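PDB 5Y0T: thermotoga maritima TmcAL from Thermotoga maritima, which belongs to the HIGH nucleotidyl transferase family of the HUP clan and holds adenosine-5'-rp-alpha-thio-triphosphate in a pocket of its Rossmann-like fold. Local coordinates for residues A[4-9]-A[33-38]; A[99-104]-A[186-191]; A[112-117]-A[171-176]. All coordinates share one frame; numbering follows the deposited sequence.

Interaction 1 (A[4-9]-A[33-38]). With TAT (adenosine-5'-rp-alpha-thio-triphosphate), chain E.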
loop_
_atom_site.group_PDB
_atom_site.type_symbol
_atom_site.label_atom_id
_atom_site.label_comp_id
_atom_site.label_asym_id
_atom_site.label_seq_id
_atom_site.Cartn_x
_atom_site.Cartn_y
_atom_site.Cartn_z
ATOM N N LEU A 4 -23.190 27.274 20.305
ATOM C CA LEU A 4 -22.446 26.202 20.944
ATOM C C LEU A 4 -21.637 25.403 19.930
ATOM O O LEU A 4 -22.204 24.929 18.945
ATOM C CB LEU A 4 -23.408 25.256 21.651
ATOM C CG LEU A 4 -22.816 23.966 22.216
ATOM C CD1 LEU A 4 -21.791 24.314 23.318
ATOM C CD2 LEU A 4 -23.941 23.074 22.739
ATOM N N GLY A 5 -20.323 25.303 20.131
ATOM C CA GLY A 5 -19.514 24.335 19.391
ATOM C C GLY A 5 -19.207 23.115 20.255
ATOM O O GLY A 5 -18.965 23.248 21.468
ATOM N N VAL A 6 -19.120 21.945 19.629
ATOM C CA VAL A 6 -18.697 20.733 20.321
ATOM C C VAL A 6 -17.734 19.962 19.411
ATOM O O VAL A 6 -17.879 19.960 18.177
ATOM C CB VAL A 6 -19.885 19.828 20.760
ATOM C CG1 VAL A 6 -20.793 20.564 21.785
ATOM C CG2 VAL A 6 -20.722 19.339 19.566
ATOM N N VAL A 7 -16.737 19.348 20.040
ATOM C CA VAL A 7 -15.712 18.557 19.355
ATOM C C VAL A 7 -16.029 17.097 19.599
ATOM O O VAL A 7 -16.126 16.684 20.748
ATOM C CB VAL A 7 -14.302 18.872 19.882
ATOM C CG1 VAL A 7 -13.240 18.002 19.153
ATOM C CG2 VAL A 7 -14.004 20.370 19.735
ATOM N N VAL A 8 -16.240 16.316 18.541
ATOM C CA VAL A 8 -16.816 14.986 18.713
ATOM C C VAL A 8 -16.261 13.981 17.716
ATOM O O VAL A 8 -15.685 14.340 16.700
ATOM C CB VAL A 8 -18.372 15.004 18.556
ATOM C CG1 VAL A 8 -19.019 15.962 19.559
ATOM C CG2 VAL A 8 -18.753 15.400 17.123
ATOM N N GLU A 9 -16.459 12.708 18.030
ATOM C CA GLU A 9 -16.075 11.600 17.161
ATOM C C GLU A 9 -17.313 10.746 16.910
ATOM O O GLU A 9 -17.537 10.307 15.786
ATOM C CB GLU A 9 -14.911 10.816 17.752
ATOM C CG GLU A 9 -13.655 11.678 17.763
ATOM C CD GLU A 9 -12.382 10.857 17.730
ATOM O OE1 GLU A 9 -12.190 10.042 18.649
ATOM O OE2 GLU A 9 -11.601 11.002 16.761
ATOM N N THR A 33 -26.271 24.954 17.499
ATOM C CA THR A 33 -25.206 24.048 17.912
ATOM C C THR A 33 -24.469 23.516 16.681
ATOM O O THR A 33 -25.087 23.003 15.756
ATOM C CB THR A 33 -25.771 22.871 18.723
ATOM O OG1 THR A 33 -26.382 23.383 19.910
ATOM C CG2 THR A 33 -24.680 21.885 19.108
ATOM N N ILE A 34 -23.152 23.656 16.692
ATOM C CA ILE A 34 -22.301 23.228 15.603
ATOM C C ILE A 34 -21.327 22.182 16.124
ATOM O O ILE A 34 -20.692 22.388 17.157
ATOM C CB ILE A 34 -21.530 24.416 15.017
ATOM C CG1 ILE A 34 -22.509 25.423 14.387
ATOM C CG2 ILE A 34 -20.503 23.936 14.005
ATOM C CD1 ILE A 34 -21.825 26.729 13.974
ATOM N N ALA A 35 -21.213 21.056 15.426
ATOM C CA ALA A 35 -20.238 20.027 15.819
ATOM C C ALA A 35 -19.119 19.944 14.798
ATOM O O ALA A 35 -19.382 20.040 13.609
ATOM C CB ALA A 35 -20.913 18.670 15.963
ATOM N N VAL A 36 -17.880 19.805 15.267
ATOM C CA VAL A 36 -16.768 19.438 14.396
ATOM C C VAL A 36 -16.426 18.010 14.773
ATOM O O VAL A 36 -16.129 17.712 15.931
ATOM C CB VAL A 36 -15.531 20.408 14.516
ATOM C CG1 VAL A 36 -14.913 20.434 15.946
ATOM C CG2 VAL A 36 -14.465 20.063 13.460
ATOM N N MET A 37 -16.505 17.126 13.775
ATOM C CA MET A 37 -16.504 15.688 13.979
ATOM C C MET A 37 -15.406 15.024 13.148
ATOM O O MET A 37 -15.245 15.325 11.968
ATOM C CB MET A 37 -17.873 15.094 13.592
ATOM C CG MET A 37 -18.065 13.611 13.928
ATOM S SD MET A 37 -19.600 12.946 13.245
ATOM C CE MET A 37 -19.068 12.681 11.547
ATOM N N SER A 38 -14.665 14.117 13.766
ATOM C CA SER A 38 -13.750 13.266 13.022
ATOM C C SER A 38 -14.510 12.517 11.938
ATOM O O SER A 38 -15.654 12.101 12.134
ATOM C CB SER A 38 -13.060 12.273 13.957
ATOM O OG SER A 38 -12.181 12.948 14.843
HETATM N N1 TAT E . -20.768 11.564 30.073
HETATM C C2 TAT E . -20.626 12.862 29.743
HETATM N N3 TAT E . -20.039 13.279 28.607
HETATM C C4 TAT E . -19.550 12.384 27.716
HETATM C C5 TAT E . -19.683 10.950 27.993
HETATM C C6 TAT E . -20.335 10.573 29.269
HETATM N N6 TAT E . -20.496 9.272 29.612
HETATM N N7 TAT E . -19.130 10.298 26.950
HETATM C C8 TAT E . -18.688 11.231 26.066
HETATM N N9 TAT E . -18.942 12.471 26.529
HETATM P PA TAT E . -16.396 11.852 21.736
HETATM P PB TAT E . -15.232 10.108 23.794
HETATM P PG TAT E . -15.677 7.469 24.888
HETATM C "C1'" TAT E . -18.592 13.740 25.854
HETATM O O1A TAT E . -16.994 6.760 25.152
HETATM O O1B TAT E . -13.845 9.656 23.451
HETATM S S1G TAT E . -14.841 12.998 21.513
HETATM C "C2'" TAT E . -17.084 13.805 25.617
HETATM O "O2'" TAT E . -16.372 14.174 26.799
HETATM O O2A TAT E . -17.201 11.495 20.497
HETATM O O2B TAT E . -15.420 11.153 24.864
HETATM O O2G TAT E . -14.803 6.730 23.894
HETATM C "C3'" TAT E . -16.993 14.829 24.508
HETATM O "O3'" TAT E . -16.995 16.168 25.038
HETATM O O3A TAT E . -16.026 10.442 22.431
HETATM O O3B TAT E . -16.152 8.820 24.142
HETATM O O3G TAT E . -14.924 7.954 26.104
HETATM C "C4'" TAT E . -18.280 14.596 23.723
HETATM O "O4'" TAT E . -19.164 13.834 24.554
HETATM C "C5'" TAT E . -18.027 13.810 22.432
HETATM O "O5'" TAT E . -17.384 12.582 22.774
#

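Interaction 2 (A[99-104]-A[186-191]). With TAT (adenosine-5'-rp-alpha-thio-triphosphate), chain E.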
loop_
_atom_site.group_PDB
_atom_site.type_symbol
_atom_site.label_atom_id
_atom_site.label_comp_id
_atom_site.label_asym_id
_atom_site.label_seq_id
_atom_site.Cartn_x
_atom_site.Cartn_y
_atom_site.Cartn_z
ATOM N N VAL A 99 -17.838 26.677 23.866
ATOM C CA VAL A 99 -17.538 25.269 23.645
ATOM C C VAL A 99 -17.632 24.520 24.968
ATOM O O VAL A 99 -17.128 24.990 25.993
ATOM C CB VAL A 99 -16.132 25.074 23.019
ATOM C CG1 VAL A 99 -15.698 23.612 23.112
ATOM C CG2 VAL A 99 -16.136 25.545 21.566
ATOM N N VAL A 100 -18.308 23.377 24.942
ATOM C CA VAL A 100 -18.502 22.537 26.117
ATOM C C VAL A 100 -17.897 21.153 25.886
ATOM O O VAL A 100 -18.238 20.486 24.906
ATOM C CB VAL A 100 -20.001 22.358 26.446
ATOM C CG1 VAL A 100 -20.169 21.475 27.669
ATOM C CG2 VAL A 100 -20.681 23.711 26.657
ATOM N N PHE A 101 -17.017 20.712 26.776
ATOM C CA PHE A 101 -16.474 19.359 26.647
ATOM C C PHE A 101 -16.690 18.562 27.926
ATOM O O PHE A 101 -16.715 19.133 29.008
ATOM C CB PHE A 101 -14.978 19.395 26.291
ATOM C CG PHE A 101 -14.134 20.230 27.235
ATOM C CD1 PHE A 101 -13.804 21.542 26.910
ATOM C CD2 PHE A 101 -13.641 19.694 28.413
ATOM C CE1 PHE A 101 -13.030 22.312 27.771
ATOM C CE2 PHE A 101 -12.864 20.457 29.271
ATOM C CZ PHE A 101 -12.563 21.770 28.944
ATOM N N GLY A 102 -16.830 17.243 27.791
ATOM C CA GLY A 102 -16.949 16.366 28.939
ATOM C C GLY A 102 -15.628 16.291 29.677
ATOM O O GLY A 102 -14.560 16.306 29.057
ATOM N N SER A 103 -15.707 16.203 31.002
ATOM C CA SER A 103 -14.533 16.305 31.866
ATOM C C SER A 103 -14.626 15.330 33.042
ATOM O O SER A 103 -15.702 15.134 33.612
ATOM C CB SER A 103 -14.396 17.756 32.353
ATOM O OG SER A 103 -13.584 17.874 33.504
ATOM N N GLU A 104 -13.512 14.701 33.408
ATOM C CA GLU A 104 -13.528 13.812 34.564
ATOM C C GLU A 104 -13.668 14.601 35.863
ATOM O O GLU A 104 -14.362 14.170 36.806
ATOM C CB GLU A 104 -12.256 12.946 34.612
ATOM C CG GLU A 104 -12.147 11.912 33.476
ATOM C CD GLU A 104 -11.466 12.455 32.227
ATOM O OE1 GLU A 104 -11.205 13.683 32.158
ATOM O OE2 GLU A 104 -11.196 11.650 31.306
ATOM N N ILE A 186 -13.626 32.364 22.292
ATOM C CA ILE A 186 -14.550 31.308 22.717
ATOM C C ILE A 186 -14.517 31.077 24.234
ATOM O O ILE A 186 -13.442 31.028 24.845
ATOM C CB ILE A 186 -14.243 29.982 21.977
ATOM C CG1 ILE A 186 -14.642 30.093 20.497
ATOM C CG2 ILE A 186 -14.960 28.804 22.649
ATOM C CD1 ILE A 186 -14.161 28.919 19.623
ATOM N N ARG A 187 -15.700 30.980 24.845
ATOM C CA ARG A 187 -15.814 30.601 26.251
ATOM C C ARG A 187 -15.888 29.081 26.383
ATOM O O ARG A 187 -16.730 28.454 25.743
ATOM C CB ARG A 187 -17.053 31.236 26.889
ATOM C CG ARG A 187 -16.985 32.754 27.023
ATOM C CD ARG A 187 -18.308 33.313 27.533
ATOM N NE ARG A 187 -19.409 33.019 26.617
ATOM C CZ ARG A 187 -20.026 33.929 25.873
ATOM N NH1 ARG A 187 -19.673 35.205 25.960
ATOM N NH2 ARG A 187 -21.022 33.573 25.075
ATOM N N PHE A 188 -15.015 28.499 27.207
ATOM C CA PHE A 188 -14.982 27.044 27.397
ATOM C C PHE A 188 -15.684 26.628 28.690
ATOM O O PHE A 188 -15.677 27.362 29.679
ATOM C CB PHE A 188 -13.530 26.521 27.373
ATOM C CG PHE A 188 -12.926 26.523 25.992
ATOM C CD1 PHE A 188 -12.274 27.649 25.508
ATOM C CD2 PHE A 188 -13.070 25.429 25.161
ATOM C CE1 PHE A 188 -11.745 27.663 24.226
ATOM C CE2 PHE A 188 -12.547 25.427 23.868
ATOM C CZ PHE A 188 -11.884 26.538 23.400
ATOM N N HIS A 189 -16.342 25.476 28.653
ATOM C CA HIS A 189 -17.099 24.973 29.806
ATOM C C HIS A 189 -16.859 23.477 29.918
ATOM O O HIS A 189 -16.705 22.816 28.907
ATOM C CB HIS A 189 -18.602 25.201 29.658
ATOM C CG HIS A 189 -18.978 26.581 29.222
ATOM N ND1 HIS A 189 -19.520 27.506 30.085
ATOM C CD2 HIS A 189 -18.914 27.182 28.010
ATOM C CE1 HIS A 189 -19.764 28.626 29.426
ATOM N NE2 HIS A 189 -19.396 28.460 28.168
ATOM N N THR A 190 -16.872 22.954 31.138
ATOM C CA THR A 190 -16.849 21.511 31.357
ATOM C C THR A 190 -18.235 21.042 31.751
ATOM O O THR A 190 -19.011 21.801 32.330
ATOM C CB THR A 190 -15.874 21.079 32.494
ATOM O OG1 THR A 190 -16.362 21.575 33.753
ATOM C CG2 THR A 190 -14.484 21.610 32.266
ATOM N N ILE A 191 -18.557 19.800 31.404
ATOM C CA ILE A 191 -19.608 19.091 32.112
ATOM C C ILE A 191 -19.013 17.788 32.635
ATOM O O ILE A 191 -18.044 17.275 32.077
ATOM C CB ILE A 191 -20.855 18.827 31.215
ATOM C CG1 ILE A 191 -20.492 18.057 29.934
ATOM C CG2 ILE A 191 -21.544 20.143 30.879
ATOM C CD1 ILE A 191 -20.741 16.565 30.032
HETATM N N1 TAT E . -20.768 11.564 30.073
HETATM C C2 TAT E . -20.626 12.862 29.743
HETATM N N3 TAT E . -20.039 13.279 28.607
HETATM C C4 TAT E . -19.550 12.384 27.716
HETATM C C5 TAT E . -19.683 10.950 27.993
HETATM C C6 TAT E . -20.335 10.573 29.269
HETATM N N6 TAT E . -20.496 9.272 29.612
HETATM N N7 TAT E . -19.130 10.298 26.950
HETATM C C8 TAT E . -18.688 11.231 26.066
HETATM N N9 TAT E . -18.942 12.471 26.529
HETATM P PA TAT E . -16.396 11.852 21.736
HETATM P PB TAT E . -15.232 10.108 23.794
HETATM P PG TAT E . -15.677 7.469 24.888
HETATM C "C1'" TAT E . -18.592 13.740 25.854
HETATM O O1A TAT E . -16.994 6.760 25.152
HETATM O O1B TAT E . -13.845 9.656 23.451
HETATM S S1G TAT E . -14.841 12.998 21.513
HETATM C "C2'" TAT E . -17.084 13.805 25.617
HETATM O "O2'" TAT E . -16.372 14.174 26.799
HETATM O O2A TAT E . -17.201 11.495 20.497
HETATM O O2B TAT E . -15.420 11.153 24.864
HETATM O O2G TAT E . -14.803 6.730 23.894
HETATM C "C3'" TAT E . -16.993 14.829 24.508
HETATM O "O3'" TAT E . -16.995 16.168 25.038
HETATM O O3A TAT E . -16.026 10.442 22.431
HETATM O O3B TAT E . -16.152 8.820 24.142
HETATM O O3G TAT E . -14.924 7.954 26.104
HETATM C "C4'" TAT E . -18.280 14.596 23.723
HETATM O "O4'" TAT E . -19.164 13.834 24.554
HETATM C "C5'" TAT E . -18.027 13.810 22.432
HETATM O "O5'" TAT E . -17.384 12.582 22.774
#

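Interaction 3 (A[112-117]-A[171-176])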
loop_
_atom_site.group_PDB
_atom_site.type_symbol
_atom_site.label_atom_id
_atom_site.label_comp_id
_atom_site.label_asym_id
_atom_site.label_seq_id
_atom_site.Cartn_x
_atom_site.Cartn_y
_atom_site.Cartn_z
ATOM N N GLN A 112 -8.201 25.853 32.956
ATOM C CA GLN A 112 -7.813 27.147 32.418
ATOM C C GLN A 112 -6.484 27.627 33.000
ATOM O O GLN A 112 -5.669 28.207 32.278
ATOM C CB GLN A 112 -8.915 28.188 32.670
ATOM C CG GLN A 112 -9.996 28.183 31.574
ATOM C CD GLN A 112 -11.261 28.905 31.982
ATOM O OE1 GLN A 112 -11.362 29.432 33.097
ATOM N NE2 GLN A 112 -12.244 28.933 31.081
ATOM N N ARG A 113 -6.269 27.398 34.294
ATOM C CA ARG A 113 -4.995 27.760 34.915
ATOM C C ARG A 113 -3.851 27.013 34.253
ATOM O O ARG A 113 -2.797 27.591 33.967
ATOM C CB ARG A 113 -5.000 27.470 36.424
ATOM C CG ARG A 113 -5.131 28.716 37.297
ATOM C CD ARG A 113 -4.799 28.446 38.782
ATOM N NE ARG A 113 -5.540 27.316 39.345
ATOM C CZ ARG A 113 -6.838 27.334 39.644
ATOM N NH1 ARG A 113 -7.563 28.427 39.427
ATOM N NH2 ARG A 113 -7.421 26.250 40.155
ATOM N N VAL A 114 -4.045 25.721 34.013
ATOM C CA VAL A 114 -2.990 24.931 33.388
ATOM C C VAL A 114 -2.766 25.395 31.955
ATOM O O VAL A 114 -1.618 25.576 31.532
ATOM C CB VAL A 114 -3.300 23.418 33.399
ATOM C CG1 VAL A 114 -2.294 22.657 32.546
ATOM C CG2 VAL A 114 -3.290 22.889 34.824
ATOM N N ALA A 115 -3.848 25.622 31.209
ATOM C CA ALA A 115 -3.681 26.062 29.822
ATOM C C ALA A 115 -2.913 27.378 29.743
ATOM O O ALA A 115 -2.100 27.569 28.841
ATOM C CB ALA A 115 -5.028 26.202 29.127
ATOM N N ARG A 116 -3.163 28.271 30.697
ATOM C CA ARG A 116 -2.481 29.572 30.733
ATOM C C ARG A 116 -0.954 29.425 30.917
ATOM O O ARG A 116 -0.155 30.081 30.232
ATOM C CB ARG A 116 -3.084 30.436 31.849
ATOM C CG ARG A 116 -2.359 31.739 32.132
ATOM C CD ARG A 116 -2.430 32.697 30.959
ATOM N NE ARG A 116 -3.796 33.091 30.616
ATOM C CZ ARG A 116 -4.093 33.994 29.685
ATOM N NH1 ARG A 116 -3.119 34.599 29.015
ATOM N NH2 ARG A 116 -5.359 34.296 29.425
ATOM N N ILE A 117 -0.549 28.548 31.831
ATOM C CA ILE A 117 0.873 28.278 32.040
ATOM C C ILE A 117 1.518 27.733 30.778
ATOM O O ILE A 117 2.584 28.204 30.368
ATOM C CB ILE A 117 1.092 27.296 33.208
ATOM C CG1 ILE A 117 0.585 27.919 34.506
ATOM C CG2 ILE A 117 2.576 26.951 33.357
ATOM C CD1 ILE A 117 0.396 26.913 35.642
ATOM N N LEU A 171 -7.299 16.669 27.018
ATOM C CA LEU A 171 -7.892 17.267 25.827
ATOM C C LEU A 171 -8.425 18.660 26.118
ATOM O O LEU A 171 -8.225 19.587 25.330
ATOM C CB LEU A 171 -9.019 16.390 25.283
ATOM C CG LEU A 171 -8.642 15.352 24.236
ATOM C CD1 LEU A 171 -9.821 14.437 23.980
ATOM C CD2 LEU A 171 -8.213 16.050 22.946
ATOM N N GLY A 172 -9.134 18.793 27.240
ATOM C CA GLY A 172 -9.687 20.073 27.651
ATOM C C GLY A 172 -8.646 21.170 27.735
ATOM O O GLY A 172 -8.856 22.286 27.247
ATOM N N VAL A 173 -7.520 20.858 28.363
ATOM C CA VAL A 173 -6.435 21.822 28.484
ATOM C C VAL A 173 -5.929 22.174 27.094
ATOM O O VAL A 173 -5.671 23.339 26.794
ATOM C CB VAL A 173 -5.281 21.262 29.375
ATOM C CG1 VAL A 173 -3.979 22.026 29.154
ATOM C CG2 VAL A 173 -5.700 21.310 30.837
ATOM N N GLU A 174 -5.821 21.172 26.228
ATOM C CA GLU A 174 -5.331 21.426 24.879
ATOM C C GLU A 174 -6.315 22.273 24.060
ATOM O O GLU A 174 -5.873 23.091 23.258
ATOM C CB GLU A 174 -5.040 20.121 24.146
ATOM C CG GLU A 174 -3.952 19.235 24.809
ATOM C CD GLU A 174 -2.528 19.746 24.618
ATOM O OE1 GLU A 174 -2.341 20.876 24.136
ATOM O OE2 GLU A 174 -1.579 19.005 24.963
ATOM N N TYR A 175 -7.629 22.093 24.245
ATOM C CA TYR A 175 -8.597 22.974 23.544
ATOM C C TYR A 175 -8.384 24.427 23.959
ATOM O O TYR A 175 -8.382 25.341 23.128
ATOM C CB TYR A 175 -10.069 22.620 23.840
ATOM C CG TYR A 175 -10.541 21.246 23.421
ATOM C CD1 TYR A 175 -10.196 20.707 22.194
ATOM C CD2 TYR A 175 -11.351 20.483 24.277
ATOM C CE1 TYR A 175 -10.625 19.448 21.821
ATOM C CE2 TYR A 175 -11.792 19.205 23.905
ATOM C CZ TYR A 175 -11.424 18.700 22.684
ATOM O OH TYR A 175 -11.832 17.444 22.315
ATOM N N ILE A 176 -8.257 24.638 25.266
ATOM C CA ILE A 176 -8.145 25.976 25.800
ATOM C C ILE A 176 -6.815 26.592 25.381
ATOM O O ILE A 176 -6.750 27.755 24.977
ATOM C CB ILE A 176 -8.282 25.968 27.346
ATOM C CG1 ILE A 176 -9.689 25.501 27.752
ATOM C CG2 ILE A 176 -8.011 27.350 27.923
ATOM C CD1 ILE A 176 -9.805 25.066 29.210
#

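Interaction 1 (A[4-9]-A[33-38])
Strands 4-8 and 33-38 run parallel, joined by five backbone bonds that alternate in direction, so that each carbonyl of L4, V6 and V8 receives an amide from I34, V36 and S38, while I34 O and V36 O accept from V6 and V8. The straightest is I34 N to L4 O, at 2.8 Å and 172°. The dense side is the face carrying L4, V6, V8, T33, A35 and M37. L4 and T33 lie side by side, and V6 puts CG2 in the crowded position between its own N and carbonyl carbon, where it meets A35 CB at 3.7 Å. V8 has the same turn (chi1 -58°): its CG2 presses on M37 CB, again at 3.7 Å, while CG1 leans over TAT C5', also 3.7 Å away. The reverse face packs more loosely: G5 brings no side chain to it, and its closest side-chain pair is V7 CG2 with V36 CG1, 3.9 Å apart. Neither face is a solvent side, since every touching residue is buried. E9, the first residue past strand 4-8, donates a hydrogen bond from N to TAT O2A, 2.8 Å away, and so grips an oxygen of the alpha phosphate. S38 OG donates to E9 OE2 at 2.8 Å, and OE2 accepts through its anti lone pair, away from the other oxygen; Q43 N binds the same atom, so two donors hold OE2. The two strands belong to a beta-alpha-beta unit whose helix 15-28 covers the L4 and V6 face, while helix 79-92 lies against V7 and strand 66-70 continues the sheet beyond 33-38.

Interaction 2 (A[99-104]-A[186-191])
Strands 99-103 and 187-191 run parallel with a 34° twist, and five backbone bonds tie them from V99 N to R187 O at one end to S103 N to I191 O at the other. Four approach the acceptor nearly along its C=O axis or in its plane; in the fifth I191 N sits above the F101 carbonyl plane. On the face of V99, F101, F188 and T190, CB and CG1 of V99 lie along the CD2-CE2 side of the F188 ring, V99 CB being 3.7 Å from F188 CE2. F101 takes the crowded first torsion (chi1 54°), which folds its ring back over the neighbouring strand: H189 O lies 3.7 Å above the ring plane, offset toward the CD1 side, and F188 CD2 comes to the ring edge. On the other side of the ring, F101 CE2 meets T190 CG2 at 3.6 Å, the two side chains lying side by side. The largely helical chain between them brings strand 187-191 back parallel to strand 99-103, a right-handed crossover as in Rossmann-like folds, with the ligand at the carboxyl ends. There G102 N gives TAT O3' an almost straight bond, 3.0 Å and 176°, and with no side chain at G102 its CA can approach TAT O2' to 3.1 Å. I191, on the same face as V100, extends CD1 to within 3.6 Å of TAT N3, while its CG2 packs on V100 CG1. The H189 ring has V99 O in its plane at the CD2 edge, and its NE2 is hydrogen-bonded to D98, which also forms a salt bridge with R187.

Interaction 3 (A[112-117]-A[171-176])
A115 pushes its CB against I176 CG2 at 3.4 Å, tighter than ordinary van der Waals contact and the closest point between helices 112-117 and 171-176. The methyl group also lies 3.7 Å from V173 O, so it sits against both backbone and side chain of the partner helix. I176 brings CG2 there because that branch is anti to its backbone N; the other branch, beside the N (chi1 -64°), runs on to CD1, which meets Q112 CG at 3.9 Å where the two side chains cross at about a right angle. V114 and V173 close the opposite flank, again nearly perpendicular, with V114 CG1 3.8 Å from V173 CG1. The side-chain pairs are all carbon against carbon. The small alanine lets the axes approach to 8.5 Å. L111, one residue before this segment on the same helix, extends the contact to V173 and I176, and L147 of helix 139-153 packs on V114. On the side of helix 171-176 turned from the contact, the Y175 ring lies with one face over L171 O, and E174 forms a salt bridge with R143. The axes cross at -55°, close to the -50° class of ridges-into-grooves packing; helix 167-182 lies on the F101 and F188 face of the Rossmann-like sheet and helix 108-120 packs on it, reaching the sheet with its first turns.

Interactions 1 and 2 share one sheet: strands 3-8 and 98-103 are neighbours, so the contacts, centres about 12 Å apart, cover four adjacent parallel strands in the order 32-38, 3-8, 98-103, 187-192. Both reach TAT from strand carboxyl ends, E9 at the alpha phosphate and G102 at the ribose. Interaction 1 closes early in the chain; interaction 3 lies later in the sequence, within the long excursion between the strands of interaction 2, its centre about 11 Å away. Helix 167-182 leads into strand 187-192, and Y175 and I176 pack on F188, while G172 and Y175 meet F101. Y175 OH also touches V7 CG1, linking interactions 3 and 1 on the V7 face, although their centres lie about 18 Å apart.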